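Local coordinates for aromatic amino acid aminotransferase I (Candida albicans WO-1, PDB 6HNU) that transfers amino groups between aromatic amino acids and, probably, 2-oxoglutarate with the help of pyridoxal 5'-phosphate, at the interface of chains A and B. Numbering follows the deposited sequence. Chains: chain A/B, Aromatic amino acid aminotransferase I.

The interface of chains A and B. Residues chain A 52-54, 103; chain B 302-305.
The methyl group of B:Ala303 sits over one face of the A:Phe53 ring, its CB 3.9 Å from the ring centroid and displaced toward the rim, in a CH-pi contact. A lone methyl is small enough to lie between this ring and CB of A:Leu103, 3.8 Å from B:Ala303 CB, touching both. A:Phe53 is turned with CG anti to its carbonyl carbon (chi1 -60°), which presents the ring's broad, flat face to small aliphatic groups. B:Pro304 lies on the same face, its CD methylene above the CE1–CZ rim and 3.7 Å from CE1; the two side chains cross at about a right angle. The rigid rings of B:Pro304 and A:Pro54 give fixed apolar surfaces. Branched B:Leu302 reaches A:Pro54 with its methyl CD2, 4.0 Å from CG, these side chains also crossing at about a right angle, while the carbonyl O of B:Leu302 lies 3.5 Å from CD1 of A:Phe53. At the polar rim the backbone N of B:Gly305, in the 3-10 helix 304-306, donates to the carbonyl O of A:Leu103 at 2.8 Å. Lacking a side chain, B:Gly305 lets A:Leu103 come close, CA to CA 3.7 Å. The patch and its symmetry twin help join the subunits of the two-fold dimer, as is usual in this family, and probably help steady the segment that follows B:Lys300, the lysine that in this family carries the cofactor.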
loop_
_atom_site.group_PDB
_atom_site.type_symbol
_atom_site.label_atom_id
_atom_site.label_comp_id
_atom_site.label_asym_id
_atom_site.label_seq_id
_atom_site.Cartn_x
_atom_site.Cartn_y
_atom_site.Cartn_z
ATOM N N TYR A 52 6.500 -23.731 1.862
ATOM C CA TYR A 52 7.830 -23.068 1.794
ATOM C C TYR A 52 7.882 -21.765 2.606
ATOM O O TYR A 52 9.011 -21.299 2.843
ATOM C CB TYR A 52 8.277 -22.807 0.358
ATOM C CG TYR A 52 8.363 -24.021 -0.527
ATOM C CD1 TYR A 52 8.533 -25.294 -0.006
ATOM C CD2 TYR A 52 8.267 -23.887 -1.901
ATOM C CE1 TYR A 52 8.579 -26.408 -0.832
ATOM C CE2 TYR A 52 8.335 -24.988 -2.745
ATOM C CZ TYR A 52 8.507 -26.253 -2.206
ATOM O OH TYR A 52 8.545 -27.336 -3.036
ATOM N N PHE A 53 6.765 -21.187 3.049
ATOM C CA PHE A 53 6.841 -19.896 3.786
ATOM C C PHE A 53 7.828 -20.100 4.934
ATOM O O PHE A 53 7.589 -20.930 5.831
ATOM C CB PHE A 53 5.495 -19.402 4.314
ATOM C CG PHE A 53 4.428 -19.155 3.274
ATOM C CD1 PHE A 53 4.734 -19.124 1.920
ATOM C CD2 PHE A 53 3.110 -18.952 3.680
ATOM C CE1 PHE A 53 3.726 -18.892 0.985
ATOM C CE2 PHE A 53 2.103 -18.760 2.742
ATOM C CZ PHE A 53 2.422 -18.705 1.397
ATOM N N PRO A 54 8.971 -19.379 4.949
ATOM C CA PRO A 54 9.993 -19.594 5.994
ATOM C C PRO A 54 9.744 -18.928 7.359
ATOM O O PRO A 54 10.633 -18.339 7.942
ATOM C CB PRO A 54 11.231 -18.990 5.338
ATOM C CG PRO A 54 10.690 -17.849 4.523
ATOM C CD PRO A 54 9.408 -18.408 3.932
ATOM N N LEU A 103 -0.022 -15.190 5.658
ATOM C CA LEU A 103 1.095 -14.866 4.711
ATOM C C LEU A 103 0.766 -15.355 3.299
ATOM O O LEU A 103 1.603 -15.155 2.405
ATOM C CB LEU A 103 2.443 -15.406 5.203
ATOM C CG LEU A 103 2.903 -14.874 6.554
ATOM C CD1 LEU A 103 4.255 -15.463 6.917
ATOM C CD2 LEU A 103 2.941 -13.338 6.584
ATOM N N LEU B 302 9.647 -15.659 -0.505
ATOM C CA LEU B 302 9.443 -15.822 0.945
ATOM C C LEU B 302 7.956 -16.080 1.195
ATOM O O LEU B 302 7.604 -17.248 1.506
ATOM C CB LEU B 302 9.975 -14.577 1.664
ATOM C CG LEU B 302 11.460 -14.265 1.488
ATOM C CD1 LEU B 302 11.829 -13.051 2.325
ATOM C CD2 LEU B 302 12.376 -15.443 1.846
ATOM N N ALA B 303 7.089 -15.072 1.051
ATOM C CA ALA B 303 5.626 -15.255 1.225
ATOM C C ALA B 303 4.894 -14.036 0.665
ATOM O O ALA B 303 5.354 -12.916 0.834
ATOM C CB ALA B 303 5.289 -15.481 2.681
ATOM N N PRO B 304 3.727 -14.210 0.022
ATOM C CA PRO B 304 2.951 -13.066 -0.463
ATOM C C PRO B 304 2.584 -12.035 0.618
ATOM O O PRO B 304 2.517 -10.832 0.316
ATOM C CB PRO B 304 1.679 -13.718 -1.033
ATOM C CG PRO B 304 2.068 -15.145 -1.352
ATOM C CD PRO B 304 3.105 -15.512 -0.318
ATOM N N GLY B 305 2.343 -12.497 1.850
ATOM C CA GLY B 305 1.842 -11.650 2.952
ATOM C C GLY B 305 2.881 -10.657 3.455
ATOM O O GLY B 305 2.521 -9.821 4.278
#